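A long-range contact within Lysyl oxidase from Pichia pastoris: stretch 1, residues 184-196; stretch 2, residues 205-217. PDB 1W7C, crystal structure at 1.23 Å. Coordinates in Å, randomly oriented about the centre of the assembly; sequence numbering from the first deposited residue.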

# COMPACT_ATOMS: atom_id res chain seq x y z
N THR A 184 -26.69 -10.82 37.11
CA THR A 184 -27.12 -10.10 38.31
C THR A 184 -28.10 -8.95 38.06
O THR A 184 -28.74 -8.47 38.99
CB THR A 184 -25.91 -9.52 39.05
OG1 THR A 184 -25.29 -8.53 38.24
CG2 THR A 184 -24.81 -10.58 39.25
N GLY A 185 -28.21 -8.51 36.81
CA GLY A 185 -28.96 -7.32 36.45
C GLY A 185 -28.26 -5.98 36.62
O GLY A 185 -28.78 -4.95 36.23
N ALA A 186 -27.11 -5.98 37.26
CA ALA A 186 -26.36 -4.75 37.52
C ALA A 186 -25.70 -4.18 36.28
O ALA A 186 -25.20 -4.91 35.43
CB ALA A 186 -25.29 -5.01 38.58
N THR A 187 -25.66 -2.85 36.22
CA THR A 187 -24.95 -2.10 35.21
C THR A 187 -23.98 -1.18 35.90
O THR A 187 -24.39 -0.32 36.68
CB THR A 187 -25.93 -1.31 34.34
OG1 THR A 187 -26.89 -2.23 33.79
CG2 THR A 187 -25.22 -0.56 33.17
N VAL A 188 -22.70 -1.38 35.60
CA VAL A 188 -21.64 -0.54 36.14
C VAL A 188 -20.85 0.12 35.03
O VAL A 188 -21.00 -0.19 33.85
CB VAL A 188 -20.73 -1.33 37.10
CG1 VAL A 188 -21.54 -1.99 38.18
CG2 VAL A 188 -19.91 -2.37 36.33
N ASP A 189 -20.00 1.06 35.41
CA ASP A 189 -19.20 1.78 34.44
C ASP A 189 -17.99 2.38 35.17
O ASP A 189 -18.09 2.74 36.34
CB ASP A 189 -20.09 2.87 33.78
CG ASP A 189 -19.57 3.41 32.48
OD1 ASP A 189 -18.56 2.88 31.92
OD2 ASP A 189 -20.16 4.36 31.89
N TYR A 190 -16.88 2.43 34.48
CA TYR A 190 -15.68 3.05 34.99
C TYR A 190 -15.55 4.45 34.37
O TYR A 190 -16.25 4.80 33.43
CB TYR A 190 -14.45 2.21 34.65
CG TYR A 190 -14.36 0.92 35.46
CD1 TYR A 190 -15.01 -0.23 35.04
CD2 TYR A 190 -13.64 0.85 36.64
CE1 TYR A 190 -14.93 -1.40 35.77
CE2 TYR A 190 -13.53 -0.34 37.37
CZ TYR A 190 -14.17 -1.46 36.92
OH TYR A 190 -14.05 -2.62 37.65
N GLY A 191 -14.65 5.24 34.93
CA GLY A 191 -14.40 6.58 34.44
C GLY A 191 -13.07 7.14 34.89
O GLY A 191 -12.36 6.52 35.70
N THR A 192 -12.73 8.28 34.30
CA THR A 192 -11.51 8.97 34.68
C THR A 192 -11.67 10.46 34.54
O THR A 192 -12.75 10.94 34.15
CB THR A 192 -10.31 8.46 33.84
OG1 THR A 192 -9.08 8.89 34.43
CG2 THR A 192 -10.32 9.02 32.40
N CYS A 193 -10.61 11.20 34.85
CA CYS A 193 -10.59 12.64 34.68
C CYS A 193 -9.39 13.05 33.83
O CYS A 193 -8.31 12.44 33.91
CB CYS A 193 -10.49 13.34 36.04
SG CYS A 193 -11.83 13.00 37.19
N ASN A 194 -9.58 14.10 33.04
CA ASN A 194 -8.53 14.64 32.19
C ASN A 194 -8.46 16.15 32.40
O ASN A 194 -9.49 16.79 32.68
CB ASN A 194 -8.83 14.37 30.70
CG ASN A 194 -8.87 12.90 30.37
OD1 ASN A 194 -9.69 12.15 30.91
ND2 ASN A 194 -8.02 12.48 29.44
N ILE A 195 -7.28 16.72 32.26
CA ILE A 195 -7.12 18.17 32.42
C ILE A 195 -7.82 18.89 31.25
O ILE A 195 -7.71 18.46 30.10
CB ILE A 195 -5.61 18.55 32.46
CG1 ILE A 195 -4.84 17.78 33.55
CG2 ILE A 195 -5.45 20.06 32.59
CD1 ILE A 195 -5.22 18.11 34.94
N ASN A 196 -8.54 19.97 31.53
CA ASN A 196 -9.17 20.76 30.48
C ASN A 196 -8.11 21.50 29.68
O ASN A 196 -7.16 22.03 30.25
CB ASN A 196 -10.12 21.83 31.03
CG ASN A 196 -11.30 21.27 31.78
OD1 ASN A 196 -11.68 20.11 31.63
ND2 ASN A 196 -11.91 22.12 32.60
N VAL A 205 -3.75 14.50 28.30
CA VAL A 205 -3.57 14.83 29.72
C VAL A 205 -4.53 14.07 30.63
O VAL A 205 -5.26 14.66 31.44
CB VAL A 205 -3.65 16.36 29.92
CG1 VAL A 205 -2.36 17.02 29.44
CG2 VAL A 205 -4.83 16.96 29.18
N PRO A 206 -4.49 12.73 30.54
CA PRO A 206 -5.20 11.88 31.49
C PRO A 206 -4.51 11.93 32.85
O PRO A 206 -3.28 11.88 32.94
CB PRO A 206 -5.07 10.49 30.88
CG PRO A 206 -3.74 10.51 30.16
CD PRO A 206 -3.67 11.93 29.62
N THR A 207 -5.31 12.01 33.91
CA THR A 207 -4.77 12.23 35.27
C THR A 207 -4.37 11.00 36.06
O THR A 207 -3.69 11.12 37.07
CB THR A 207 -5.79 12.98 36.12
OG1 THR A 207 -6.98 12.18 36.28
CG2 THR A 207 -6.23 14.28 35.45
N GLY A 208 -4.82 9.83 35.64
CA GLY A 208 -4.63 8.61 36.43
C GLY A 208 -5.54 8.51 37.63
O GLY A 208 -5.35 7.63 38.48
N PHE A 209 -6.56 9.38 37.70
CA PHE A 209 -7.59 9.22 38.73
C PHE A 209 -8.78 8.50 38.11
O PHE A 209 -9.33 8.95 37.12
CB PHE A 209 -8.04 10.56 39.27
CG PHE A 209 -9.01 10.44 40.39
CD1 PHE A 209 -8.57 10.19 41.66
CD2 PHE A 209 -10.38 10.47 40.16
CE1 PHE A 209 -9.45 10.03 42.68
CE2 PHE A 209 -11.28 10.29 41.20
CZ PHE A 209 -10.81 10.08 42.46
N PHE A 210 -9.18 7.38 38.70
CA PHE A 210 -10.25 6.53 38.16
C PHE A 210 -11.36 6.31 39.19
O PHE A 210 -11.17 6.48 40.39
CB PHE A 210 -9.67 5.17 37.74
CG PHE A 210 -8.48 5.28 36.81
CD1 PHE A 210 -7.20 5.14 37.31
CD2 PHE A 210 -8.65 5.62 35.47
CE1 PHE A 210 -6.11 5.29 36.47
CE2 PHE A 210 -7.55 5.74 34.63
CZ PHE A 210 -6.29 5.60 35.12
N PHE A 211 -12.50 5.88 38.69
CA PHE A 211 -13.63 5.56 39.52
C PHE A 211 -14.54 4.55 38.84
O PHE A 211 -14.42 4.28 37.65
CB PHE A 211 -14.41 6.83 39.92
CG PHE A 211 -14.71 7.73 38.77
CD1 PHE A 211 -15.87 7.56 38.02
CD2 PHE A 211 -13.86 8.78 38.44
CE1 PHE A 211 -16.14 8.39 36.92
CE2 PHE A 211 -14.12 9.60 37.37
CZ PHE A 211 -15.27 9.42 36.61
N LYS A 212 -15.45 4.00 39.63
CA LYS A 212 -16.39 2.98 39.20
C LYS A 212 -17.70 3.25 39.88
O LYS A 212 -17.74 3.49 41.08
CB LYS A 212 -15.90 1.58 39.56
CG LYS A 212 -16.76 0.45 39.01
CD LYS A 212 -16.38 -0.89 39.63
CE LYS A 212 -17.22 -2.02 39.08
NZ LYS A 212 -16.96 -3.34 39.73
N PHE A 213 -18.78 3.19 39.12
CA PHE A 213 -20.12 3.44 39.65
C PHE A 213 -21.14 2.43 39.14
O PHE A 213 -20.95 1.79 38.12
CB PHE A 213 -20.58 4.88 39.41
CG PHE A 213 -20.64 5.29 37.95
CD1 PHE A 213 -21.84 5.29 37.28
CD2 PHE A 213 -19.49 5.73 37.27
CE1 PHE A 213 -21.91 5.72 35.96
CE2 PHE A 213 -19.56 6.14 35.94
CZ PHE A 213 -20.76 6.13 35.29
N ASP A 214 -22.16 2.24 39.95
CA ASP A 214 -23.32 1.44 39.63
C ASP A 214 -24.42 2.39 39.17
O ASP A 214 -24.82 3.32 39.91
CB ASP A 214 -23.79 0.66 40.86
CG ASP A 214 -24.90 -0.28 40.53
OD1 ASP A 214 -25.93 0.18 40.08
OD2 ASP A 214 -24.84 -1.50 40.75
N MET A 215 -24.89 2.19 37.95
CA MET A 215 -25.93 3.02 37.34
C MET A 215 -27.12 2.14 36.92
O MET A 215 -27.77 2.40 35.89
CB MET A 215 -25.36 3.79 36.13
CG MET A 215 -24.63 2.91 35.13
SD MET A 215 -24.24 3.74 33.58
CE MET A 215 -25.89 4.02 32.92
N THR A 216 -27.45 1.16 37.76
CA THR A 216 -28.55 0.23 37.46
C THR A 216 -29.90 0.92 37.61
O THR A 216 -30.15 1.62 38.59
CB THR A 216 -28.50 -0.97 38.40
OG1 THR A 216 -27.21 -1.59 38.35
CG2 THR A 216 -29.50 -2.08 37.96
N GLY A 217 -30.77 0.73 36.63
CA GLY A 217 -32.16 1.15 36.70
C GLY A 217 -32.37 2.59 36.27
O GLY A 217 -31.42 3.35 36.11
O HOH W 1 -6.46 8.87 33.56

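An antiparallel strand pair must satisfy its backbone polar atoms even where its regular ladder fails, and this contact in a yeast lysyl oxidase illustrates how side-chain hydroxyls take over. In the regular centre, D189 pairs with F213 (D189 N to F213 O 3.0 Å, F213 N to D189 O 2.9 Å) and G191 with F211 (G191 N to F211 O 2.9 Å, F211 N to G191 O 3.1 Å).

Beyond this ladder, threonines intervene. The amide of C193 reaches F209 O only weakly, at 3.4 Å from its N, but T192 OG1 donates to the same F209 O at 2.7 Å; a water donates to T192 OG1 and accepts from G208 N. C193 O receives both T207 N (3.0 Å) and T207 OG1 (2.7 Å), and that hydroxyl in turn accepts from F209 N. Past it, I195 N donates to V205 O at 3.0 Å. At the other end, M215 N donates to T187 O (2.9 Å), whereas T187 N finds T216 OG1 (2.9 Å), a hydroxyl that donates onward to D214 OD1.

The stretches bury 1108 Å² between them, both sides summed; D189, G191, F211 and F213 are all buried. K212, fully extended, lays CG over the Y190 ring, 3.8 Å from its centroid. The F211 ring covers G191 CA; a CB there would clash with F211 CE1, so glycine suits the site.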